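Local coordinates for SusD-like carbohydrate binding protein (Bacteroides vulgatus, PDB 3LEW), which probably binds carbohydrate at the bacterial outer membrane as a SusD-family protein, helping to capture nutrients, at residues S74-K79 with Y468-T473; P150-S155 with E163-S168; W308-G313 with I429-T434; T393-R398 with I412-Q417. All blocks are in the same frame, centred on the assembly; numbering follows the deposited sequence.

Overall arrangement
The centres of contacts 1 and 4 lie about 17 and 14 Å from the chain's centre, and the two touch: Y468 and L469 of contact 1 pack on I412 and I413 of contact 4. The centres of contacts 2 and 3 are farther out, about 25 and 30 Å from the chain's centre and on opposite sides of it. Contact 1 is the most buried and brings distant parts of the sequence together around an arginine. Contact 2 is a local, water-bridged closure of the two loops flanking helix 159-162. Contact 3 spans a four-stranded sheet with mostly aromatic and aliphatic groups, whereas contact 4 stacks an asparagine amide on an indole between two helices, beside paired arginines held by acids.

Contact 1. Residues S74-K79 with Y468-T473; sequences SAIYGK and YLYRIT
R471 does most of the work here, its guanidinium lying against the turn formed by I76 to K79. NH1 donates to the backbone O of Y77 at 2.9 Å, in the carbonyl plane and near the guanidinium's own plane, though the N-H...O angle of 146° leaves the bond somewhat bent. The same NH1 stands over one face of the Y77 ring, which lies alongside with its plane turned 37° from the guanidinium; at this range any cation-pi attraction is weak. The extended K79 chain crosses R471 at about a right angle and lays CE over a guanidinium face, 3.5 Å from R471 NE. That brings K79 NZ within 3.7 Å of R471 NH2, a pairing of like charges probably eased by the salt bridge from K79 to D474 and by the bond from R471 NH2 to K495 O.

On the apolar side, I76 points at the other segment. Its CG2 rests 3.4 Å from Y470 CA, while CD1 sits over the Y470 ring, 4.1 Å from the centroid, as a CH-pi contact. A type I beta turn, with K79 N bonded to I76 O, presents these groups together. Y470 OH reaches N52, and R471 O accepts from N83. The two loops thus meet beside helix 81-103, with helix 408-414 under Y468, L469 and Y470, and T473 N-capping helix 474-479.

Contact 2. Residues P150-S155 with E163-S168; sequences PIYTQS and EGKPAS
The backbones of these two irregular segments come closest at P150 and A167, whose CA atoms are 3.8 Å apart, and they diverge from there toward Y152 and K165. No direct backbone hydrogen bond joins them. Instead a water accepts from I151 N and K165 NZ, donates to P166 O and bonds to S168 OG, tying both sides. K165 leaves its backbone with CG anti to N and bends at chi4 (-45°), which brings NZ back to I151 O for a weak bond of 3.2 Å. The side chains of K165 and Y152 reach toward each other, and K165 CB lies 3.7 Å from Y152 CE1. A second water links Y152 OH, at 2.7 Å, to K165 N, and the hydroxyl also bonds a pentaethylene glycol probably from the crystallisation liquor. An alanine at Y152 would remove ring and hydroxyl, probably leaving the K165 chain less covered and the water at K165 N less firmly held. Back near the close approach, I151 CD1 packs 3.5 Å from S168 OG. The two segments close the excursion through helix 159-162: I151 and S168 rest on V173 of helix 170-187, and S168 shares backbone bonds with strand 147-149.

Contact 3. Residues W308-G313 with I429-T434; sequences WATDPG and IDYIYT
Y431 fills the tight part of this contact. With CG anti to the backbone N (chi1 169°), its ring reaches across to the chain at W308, A309 and T310. Y431 CE1 meets W308 O at 3.4 Å, the carbonyl oxygen lying at the ring edge, and the hydroxyl receives a nearly straight but weak bond from T310 N at 3.3 Å. Y431 CE2 packs 3.7 Å from T310 CG2. A phenylalanine at Y431 would remove the hydroxyl, and T310 N would probably be left without this acceptor. W308 and A309 lie in strand 306-309, which like 429-434 is outermost in a four-stranded mixed sheet; no backbone-to-backbone bond joins them, and Y431 and I429 reach across the two intervening strands to the backbone and side chains of W308-T310, with V322 of strand 321-326 touching W308, T310 and Y431. Toward the more open end, the contact thins to a single methyl: I429 sets CG1 in the crowded position (chi1 66°), and its CD1 sits over the five-membered ring of W308, 3.9 Å from the centroid, as a CH-pi contact. Beyond Y431, the strand's exposed I432 and T434 lie against T442 and T440 instead.

Contact 4. Residues T393-R398 with I412-Q417; sequences TIWLER and IIRNQQ
Two neighbouring helices of the SusD-family fold, 387-401 and 408-414, face each other here, the second finishing in a Schellman motif at Q416. N415 reaches W395 from the last turn, and the positive phi of Q416 turns the chain so that Q417 also does. The N415 amide stacks on the indole, its plane only 23° from the ring's, with ND2 over one face and 3.2 Å from W395 NE1. Those two nitrogens are both donors and make no bond: the indole N-H goes to E355, and N415 ND2 donates to Q417 OE1 at 3.2 Å, from above that carbonyl's plane. This bond links the two amides on the same face of W395. Over the six-membered ring of W395, N415 CB adds a CH-pi contact, 4.1 Å from the centroid. The Q417 amide is turned 45° to the indole and brings NE2 to 3.4 Å from W395 CE3.

Alongside the indole, R398 and R414 come tip to tip with their guanidinium planes 71° apart. R414 starts from the crowded position between N and carbonyl carbon and then runs extended. D411 takes R398 NE and R414 NE, and E355 takes R414 NH2, acids that probably offset the repulsion between the arginines. R414 NH2 stands over one face of the R398 guanidinium, 3.3 Å from R398 NE.

Contact 1. Residues S74-K79 with Y468-T473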
# COMPACT_ATOMS: atom_id res chain seq x y z
N SER A 74 -7.40 12.33 -11.73
CA SER A 74 -7.83 13.67 -11.32
C SER A 74 -7.99 13.88 -9.79
O SER A 74 -7.93 15.03 -9.33
CB SER A 74 -9.10 14.08 -12.04
OG SER A 74 -10.16 13.33 -11.58
N ALA A 75 -8.18 12.78 -9.03
CA ALA A 75 -8.53 12.84 -7.59
C ALA A 75 -7.44 13.42 -6.69
O ALA A 75 -7.69 14.34 -5.91
CB ALA A 75 -8.94 11.45 -7.07
N ILE A 76 -6.23 12.89 -6.79
CA ILE A 76 -5.16 13.28 -5.87
C ILE A 76 -4.58 14.65 -6.28
O ILE A 76 -4.47 15.55 -5.46
CB ILE A 76 -4.10 12.15 -5.77
CG1 ILE A 76 -4.72 10.88 -5.15
CG2 ILE A 76 -2.86 12.61 -4.95
CD1 ILE A 76 -5.05 11.03 -3.63
N TYR A 77 -4.24 14.80 -7.55
CA TYR A 77 -3.77 16.08 -8.10
C TYR A 77 -4.81 17.16 -7.82
O TYR A 77 -4.48 18.31 -7.56
CB TYR A 77 -3.56 15.93 -9.60
CG TYR A 77 -3.24 17.24 -10.28
CD1 TYR A 77 -1.96 17.72 -10.27
CD2 TYR A 77 -4.22 17.99 -10.89
CE1 TYR A 77 -1.64 18.92 -10.91
CE2 TYR A 77 -3.90 19.20 -11.52
CZ TYR A 77 -2.61 19.65 -11.50
OH TYR A 77 -2.26 20.87 -12.12
N GLY A 78 -6.09 16.77 -7.90
CA GLY A 78 -7.21 17.64 -7.58
C GLY A 78 -7.47 17.97 -6.11
O GLY A 78 -8.43 18.70 -5.81
N LYS A 79 -6.61 17.46 -5.22
CA LYS A 79 -6.74 17.69 -3.78
C LYS A 79 -8.13 17.34 -3.23
O LYS A 79 -8.74 18.09 -2.44
CB LYS A 79 -6.40 19.13 -3.45
CG LYS A 79 -4.90 19.40 -3.56
CD LYS A 79 -4.69 20.92 -3.48
CE LYS A 79 -3.27 21.25 -3.49
NZ LYS A 79 -3.13 22.75 -3.58
N TYR A 468 1.05 12.02 -10.56
CA TYR A 468 1.36 10.90 -9.68
C TYR A 468 1.45 11.29 -8.21
O TYR A 468 1.38 10.42 -7.38
CB TYR A 468 2.69 10.25 -10.08
CG TYR A 468 2.75 9.65 -11.48
CD1 TYR A 468 1.61 9.12 -12.10
CD2 TYR A 468 3.98 9.46 -12.11
CE1 TYR A 468 1.69 8.56 -13.37
CE2 TYR A 468 4.06 8.92 -13.42
CZ TYR A 468 2.91 8.42 -14.02
OH TYR A 468 2.95 7.85 -15.29
N LEU A 469 1.70 12.56 -7.89
CA LEU A 469 2.04 12.87 -6.49
C LEU A 469 0.89 13.29 -5.60
O LEU A 469 0.00 14.07 -6.03
CB LEU A 469 3.12 13.95 -6.43
CG LEU A 469 4.43 13.69 -7.14
CD1 LEU A 469 5.40 14.91 -6.86
CD2 LEU A 469 5.01 12.39 -6.70
N TYR A 470 0.92 12.83 -4.35
CA TYR A 470 0.05 13.42 -3.32
C TYR A 470 0.58 14.84 -3.04
O TYR A 470 1.76 15.14 -3.31
CB TYR A 470 0.05 12.61 -2.04
CG TYR A 470 -0.73 11.29 -2.09
CD1 TYR A 470 -0.38 10.26 -2.95
CD2 TYR A 470 -1.73 11.04 -1.16
CE1 TYR A 470 -1.07 8.99 -2.93
CE2 TYR A 470 -2.42 9.83 -1.14
CZ TYR A 470 -2.09 8.82 -2.03
OH TYR A 470 -2.78 7.61 -1.94
N ARG A 471 -0.32 15.71 -2.63
CA ARG A 471 -0.05 17.14 -2.45
C ARG A 471 -0.30 17.65 -1.04
O ARG A 471 -1.27 17.34 -0.39
CB ARG A 471 -0.93 17.93 -3.42
CG ARG A 471 -0.69 17.53 -4.87
CD ARG A 471 -1.50 18.38 -5.83
NE ARG A 471 -1.07 19.78 -5.82
CZ ARG A 471 -1.53 20.72 -6.65
NH1 ARG A 471 -2.45 20.43 -7.56
NH2 ARG A 471 -1.04 21.97 -6.55
N ILE A 472 0.61 18.50 -0.58
CA ILE A 472 0.37 19.27 0.63
C ILE A 472 -0.98 20.00 0.45
O ILE A 472 -1.30 20.52 -0.65
CB ILE A 472 1.53 20.25 0.88
CG1 ILE A 472 2.84 19.47 1.09
CG2 ILE A 472 1.19 21.16 2.04
CD1 ILE A 472 4.14 20.25 0.98
N THR A 473 -1.79 19.98 1.51
CA THR A 473 -3.15 20.55 1.46
C THR A 473 -3.18 22.06 1.33
O THR A 473 -2.23 22.76 1.75
CB THR A 473 -3.95 20.19 2.71
OG1 THR A 473 -3.31 20.72 3.88
CG2 THR A 473 -4.14 18.63 2.83

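Contact 2. Residues P150-S155 with E163-S168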
# COMPACT_ATOMS: atom_id res chain seq x y z
N PRO A 150 6.83 18.56 6.26
CA PRO A 150 7.45 18.94 7.54
C PRO A 150 7.65 17.73 8.45
O PRO A 150 6.84 16.79 8.41
CB PRO A 150 6.45 19.93 8.16
CG PRO A 150 5.30 20.02 7.22
CD PRO A 150 5.48 19.13 6.07
N ILE A 151 8.72 17.78 9.23
CA ILE A 151 9.03 16.71 10.19
C ILE A 151 8.85 17.24 11.58
O ILE A 151 9.46 18.24 11.94
CB ILE A 151 10.49 16.23 10.01
CG1 ILE A 151 10.66 15.60 8.64
CG2 ILE A 151 10.86 15.23 11.12
CD1 ILE A 151 12.07 15.15 8.30
N TYR A 152 7.99 16.58 12.36
CA TYR A 152 7.84 16.87 13.78
C TYR A 152 8.22 15.67 14.60
O TYR A 152 7.78 14.52 14.30
CB TYR A 152 6.38 17.24 14.12
CG TYR A 152 5.86 18.37 13.31
CD1 TYR A 152 6.22 19.66 13.60
CD2 TYR A 152 5.04 18.14 12.20
CE1 TYR A 152 5.77 20.73 12.81
CE2 TYR A 152 4.58 19.19 11.44
CZ TYR A 152 4.96 20.47 11.73
OH TYR A 152 4.52 21.53 10.95
N THR A 153 9.01 15.93 15.63
CA THR A 153 9.47 14.89 16.55
C THR A 153 9.12 15.20 18.00
O THR A 153 9.53 14.47 18.91
CB THR A 153 10.98 14.61 16.39
OG1 THR A 153 11.74 15.79 16.75
CG2 THR A 153 11.30 14.20 14.98
N GLN A 154 8.36 16.27 18.21
CA GLN A 154 7.81 16.67 19.53
C GLN A 154 6.30 16.87 19.37
O GLN A 154 5.85 17.27 18.27
CB GLN A 154 8.42 18.00 19.99
N SER A 155 5.54 16.63 20.45
CA SER A 155 4.06 16.71 20.37
C SER A 155 3.56 18.11 19.96
O SER A 155 4.09 19.15 20.41
CB SER A 155 3.35 16.20 21.65
OG SER A 155 2.15 15.52 21.27
N GLU A 163 4.17 28.85 14.79
CA GLU A 163 4.43 29.43 13.48
C GLU A 163 4.85 28.19 12.71
O GLU A 163 5.25 27.20 13.33
CB GLU A 163 5.52 30.51 13.52
CG GLU A 163 6.94 30.01 13.70
CD GLU A 163 7.97 31.14 13.65
OE1 GLU A 163 8.10 31.88 14.64
OE2 GLU A 163 8.65 31.27 12.61
N GLY A 164 4.76 28.20 11.39
CA GLY A 164 4.99 26.97 10.66
C GLY A 164 6.41 26.43 10.65
O GLY A 164 7.36 27.20 10.66
N LYS A 165 6.54 25.11 10.60
CA LYS A 165 7.84 24.45 10.29
C LYS A 165 8.05 24.22 8.76
O LYS A 165 7.20 23.63 8.13
CB LYS A 165 7.90 23.14 11.01
CG LYS A 165 9.26 22.54 11.09
CD LYS A 165 9.44 21.68 12.36
CE LYS A 165 10.87 21.16 12.49
NZ LYS A 165 11.45 20.60 11.20
N PRO A 166 9.20 24.65 8.20
CA PRO A 166 9.43 24.39 6.78
C PRO A 166 9.42 22.91 6.47
O PRO A 166 9.88 22.12 7.28
CB PRO A 166 10.83 24.96 6.53
CG PRO A 166 11.02 25.99 7.61
CD PRO A 166 10.33 25.37 8.80
N ALA A 167 8.88 22.54 5.30
CA ALA A 167 8.96 21.18 4.84
C ALA A 167 10.45 20.78 4.69
O ALA A 167 11.29 21.61 4.29
CB ALA A 167 8.24 21.03 3.49
N SER A 168 10.73 19.53 5.00
CA SER A 168 12.02 18.87 4.74
C SER A 168 12.00 18.25 3.36
O SER A 168 10.94 18.14 2.78
CB SER A 168 12.27 17.79 5.78
OG SER A 168 12.42 18.39 7.05
O HOH W 1 10.69 19.80 8.54
O HOH W 2 4.27 24.09 11.62

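Contact 3. Residues W308-G313 with I429-T434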
# COMPACT_ATOMS: atom_id res chain seq x y z
N TRP A 308 -13.67 -13.24 -16.49
CA TRP A 308 -14.82 -12.39 -16.86
C TRP A 308 -16.02 -12.73 -16.01
O TRP A 308 -16.33 -13.91 -15.79
CB TRP A 308 -15.21 -12.63 -18.32
CG TRP A 308 -14.17 -12.30 -19.33
CD1 TRP A 308 -13.54 -13.19 -20.17
CD2 TRP A 308 -13.64 -11.00 -19.66
NE1 TRP A 308 -12.65 -12.52 -20.97
CE2 TRP A 308 -12.67 -11.18 -20.67
CE3 TRP A 308 -13.87 -9.71 -19.18
CZ2 TRP A 308 -11.98 -10.13 -21.23
CZ3 TRP A 308 -13.18 -8.66 -19.73
CH2 TRP A 308 -12.22 -8.88 -20.74
N ALA A 309 -16.76 -11.72 -15.61
CA ALA A 309 -18.04 -11.94 -14.97
C ALA A 309 -18.87 -10.68 -15.08
O ALA A 309 -18.34 -9.55 -15.15
CB ALA A 309 -17.88 -12.35 -13.44
N THR A 310 -20.17 -10.87 -15.00
CA THR A 310 -21.09 -9.75 -14.88
C THR A 310 -21.05 -9.23 -13.42
O THR A 310 -20.55 -9.91 -12.49
CB THR A 310 -22.52 -10.19 -15.28
OG1 THR A 310 -22.85 -11.41 -14.60
CG2 THR A 310 -22.62 -10.42 -16.79
N ASP A 311 -21.60 -8.03 -13.22
CA ASP A 311 -21.59 -7.37 -11.90
C ASP A 311 -22.26 -8.28 -10.85
O ASP A 311 -23.31 -8.88 -11.12
CB ASP A 311 -22.30 -6.02 -11.96
CG ASP A 311 -21.55 -4.97 -12.81
OD1 ASP A 311 -20.31 -5.07 -12.99
OD2 ASP A 311 -22.22 -4.01 -13.24
N PRO A 312 -21.62 -8.43 -9.69
CA PRO A 312 -22.14 -9.40 -8.72
C PRO A 312 -23.51 -8.96 -8.21
O PRO A 312 -23.71 -7.80 -7.83
CB PRO A 312 -21.07 -9.42 -7.61
CG PRO A 312 -20.39 -8.11 -7.75
CD PRO A 312 -20.41 -7.75 -9.21
N GLY A 313 -24.47 -9.86 -8.26
CA GLY A 313 -25.84 -9.52 -7.89
C GLY A 313 -26.77 -9.12 -9.04
O GLY A 313 -27.99 -9.22 -8.89
N ILE A 429 -18.08 -11.63 -26.63
CA ILE A 429 -17.53 -12.96 -26.45
C ILE A 429 -18.64 -13.85 -25.90
O ILE A 429 -19.67 -13.34 -25.46
CB ILE A 429 -16.38 -12.96 -25.42
CG1 ILE A 429 -16.92 -12.61 -24.02
CG2 ILE A 429 -15.29 -11.98 -25.87
CD1 ILE A 429 -15.96 -12.86 -22.89
N ASP A 430 -18.39 -15.16 -25.86
CA ASP A 430 -19.27 -16.07 -25.17
C ASP A 430 -18.94 -16.20 -23.71
O ASP A 430 -17.89 -16.73 -23.36
CB ASP A 430 -19.23 -17.44 -25.82
CG ASP A 430 -19.91 -17.45 -27.15
OD1 ASP A 430 -21.16 -17.33 -27.17
OD2 ASP A 430 -19.19 -17.56 -28.17
N TYR A 431 -19.85 -15.74 -22.86
CA TYR A 431 -19.65 -15.74 -21.41
C TYR A 431 -20.29 -17.02 -20.83
O TYR A 431 -21.49 -17.26 -21.06
CB TYR A 431 -20.26 -14.46 -20.81
CG TYR A 431 -20.39 -14.39 -19.30
CD1 TYR A 431 -19.29 -14.59 -18.47
CD2 TYR A 431 -21.59 -14.08 -18.70
CE1 TYR A 431 -19.41 -14.54 -17.09
CE2 TYR A 431 -21.71 -13.99 -17.32
CZ TYR A 431 -20.61 -14.23 -16.51
OH TYR A 431 -20.76 -14.12 -15.12
N ILE A 432 -19.50 -17.83 -20.13
CA ILE A 432 -19.98 -19.04 -19.46
C ILE A 432 -20.05 -18.82 -17.96
O ILE A 432 -19.08 -18.36 -17.35
CB ILE A 432 -19.05 -20.26 -19.74
CG1 ILE A 432 -19.10 -20.67 -21.21
CG2 ILE A 432 -19.44 -21.46 -18.87
CD1 ILE A 432 -18.55 -19.64 -22.18
N TYR A 433 -21.20 -19.14 -17.36
CA TYR A 433 -21.43 -18.95 -15.91
C TYR A 433 -22.36 -20.02 -15.33
O TYR A 433 -22.94 -20.81 -16.08
CB TYR A 433 -22.05 -17.57 -15.65
CG TYR A 433 -23.45 -17.42 -16.21
CD1 TYR A 433 -23.66 -17.26 -17.58
CD2 TYR A 433 -24.57 -17.48 -15.37
CE1 TYR A 433 -24.96 -17.13 -18.11
CE2 TYR A 433 -25.86 -17.35 -15.89
CZ TYR A 433 -26.04 -17.18 -17.25
OH TYR A 433 -27.31 -17.07 -17.77
N THR A 434 -22.57 -19.99 -14.01
CA THR A 434 -23.49 -20.94 -13.35
C THR A 434 -24.56 -20.24 -12.47
O THR A 434 -24.30 -19.19 -11.90
CB THR A 434 -22.68 -21.95 -12.51
OG1 THR A 434 -22.15 -21.28 -11.36
CG2 THR A 434 -21.52 -22.57 -13.33

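Contact 4. Residues T393-R398 with I412-Q417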
# COMPACT_ATOMS: atom_id res chain seq x y z
N THR A 393 11.89 -7.71 -14.30
CA THR A 393 11.23 -9.00 -14.01
C THR A 393 10.72 -9.03 -12.56
O THR A 393 9.61 -9.52 -12.28
CB THR A 393 12.18 -10.19 -14.33
OG1 THR A 393 12.59 -10.09 -15.70
CG2 THR A 393 11.48 -11.51 -14.13
N ILE A 394 11.51 -8.47 -11.67
CA ILE A 394 11.11 -8.31 -10.26
C ILE A 394 9.92 -7.35 -10.12
O ILE A 394 8.94 -7.64 -9.45
CB ILE A 394 12.31 -7.92 -9.37
CG1 ILE A 394 13.33 -9.03 -9.38
CG2 ILE A 394 11.81 -7.61 -7.90
CD1 ILE A 394 14.63 -8.69 -8.70
N TRP A 395 10.00 -6.21 -10.79
CA TRP A 395 8.90 -5.24 -10.79
C TRP A 395 7.59 -5.85 -11.34
O TRP A 395 6.50 -5.52 -10.85
CB TRP A 395 9.28 -4.00 -11.58
CG TRP A 395 10.45 -3.22 -11.00
CD1 TRP A 395 10.88 -3.22 -9.69
CD2 TRP A 395 11.27 -2.30 -11.69
NE1 TRP A 395 11.94 -2.36 -9.56
CE2 TRP A 395 12.22 -1.80 -10.77
CE3 TRP A 395 11.34 -1.88 -13.03
CZ2 TRP A 395 13.19 -0.85 -11.13
CZ3 TRP A 395 12.33 -0.96 -13.39
CH2 TRP A 395 13.23 -0.45 -12.44
N LEU A 396 7.70 -6.69 -12.37
CA LEU A 396 6.52 -7.36 -12.92
C LEU A 396 5.94 -8.33 -11.91
O LEU A 396 4.73 -8.37 -11.71
CB LEU A 396 6.82 -8.09 -14.24
CG LEU A 396 6.79 -7.17 -15.46
CD1 LEU A 396 7.58 -7.80 -16.60
CD2 LEU A 396 5.37 -6.88 -15.87
N GLU A 397 6.80 -9.09 -11.25
CA GLU A 397 6.32 -10.03 -10.21
C GLU A 397 5.68 -9.28 -9.03
O GLU A 397 4.72 -9.77 -8.43
CB GLU A 397 7.43 -11.01 -9.79
CG GLU A 397 6.94 -12.23 -9.06
CD GLU A 397 5.97 -13.09 -9.85
OE1 GLU A 397 6.20 -13.37 -11.05
OE2 GLU A 397 4.93 -13.42 -9.26
N ARG A 398 6.19 -8.08 -8.66
CA ARG A 398 5.48 -7.24 -7.69
C ARG A 398 4.03 -6.92 -8.12
O ARG A 398 3.13 -7.00 -7.32
CB ARG A 398 6.22 -5.91 -7.43
CG ARG A 398 7.53 -6.07 -6.71
CD ARG A 398 8.28 -4.72 -6.57
NE ARG A 398 7.51 -3.78 -5.80
CZ ARG A 398 7.53 -3.64 -4.47
NH1 ARG A 398 8.33 -4.35 -3.71
NH2 ARG A 398 6.72 -2.75 -3.89
N ILE A 412 5.57 3.02 -9.41
CA ILE A 412 5.67 3.95 -10.54
C ILE A 412 6.55 5.17 -10.17
O ILE A 412 7.45 5.59 -10.93
CB ILE A 412 4.24 4.37 -11.00
CG1 ILE A 412 3.65 3.19 -11.82
CG2 ILE A 412 4.25 5.66 -11.88
CD1 ILE A 412 2.15 3.26 -12.07
N ILE A 413 6.29 5.71 -9.01
CA ILE A 413 7.05 6.86 -8.47
C ILE A 413 8.52 6.46 -8.21
O ILE A 413 9.43 7.03 -8.79
CB ILE A 413 6.43 7.41 -7.21
CG1 ILE A 413 5.11 8.15 -7.49
CG2 ILE A 413 7.35 8.42 -6.54
CD1 ILE A 413 4.28 8.58 -6.22
N ARG A 414 8.74 5.47 -7.35
CA ARG A 414 10.13 5.19 -6.93
C ARG A 414 11.02 4.67 -8.05
O ARG A 414 12.22 4.91 -8.07
CB ARG A 414 10.14 4.26 -5.73
CG ARG A 414 9.85 2.79 -6.07
CD ARG A 414 9.71 1.94 -4.83
NE ARG A 414 9.41 0.57 -5.24
CZ ARG A 414 10.33 -0.33 -5.59
NH1 ARG A 414 11.60 -0.07 -5.49
NH2 ARG A 414 9.94 -1.53 -6.03
N ASN A 415 10.44 3.98 -9.02
CA ASN A 415 11.22 3.43 -10.14
C ASN A 415 11.30 4.36 -11.37
O ASN A 415 11.91 4.02 -12.38
CB ASN A 415 10.64 2.08 -10.57
CG ASN A 415 10.68 1.04 -9.46
OD1 ASN A 415 11.53 1.07 -8.60
ND2 ASN A 415 9.78 0.06 -9.56
N GLN A 416 10.62 5.52 -11.29
CA GLN A 416 10.54 6.47 -12.42
C GLN A 416 9.98 5.78 -13.66
O GLN A 416 10.47 5.96 -14.78
CB GLN A 416 11.86 7.17 -12.69
CG GLN A 416 12.34 8.01 -11.52
CD GLN A 416 13.56 8.81 -11.84
OE1 GLN A 416 13.55 9.70 -12.73
NE2 GLN A 416 14.65 8.49 -11.16
N GLN A 417 8.93 4.99 -13.45
CA GLN A 417 8.30 4.30 -14.54
C GLN A 417 7.11 5.07 -15.03
O GLN A 417 6.73 6.07 -14.43
CB GLN A 417 7.93 2.88 -14.09
CG GLN A 417 9.13 1.94 -14.02
CD GLN A 417 8.71 0.57 -13.59
OE1 GLN A 417 8.32 0.37 -12.43
NE2 GLN A 417 8.73 -0.38 -14.53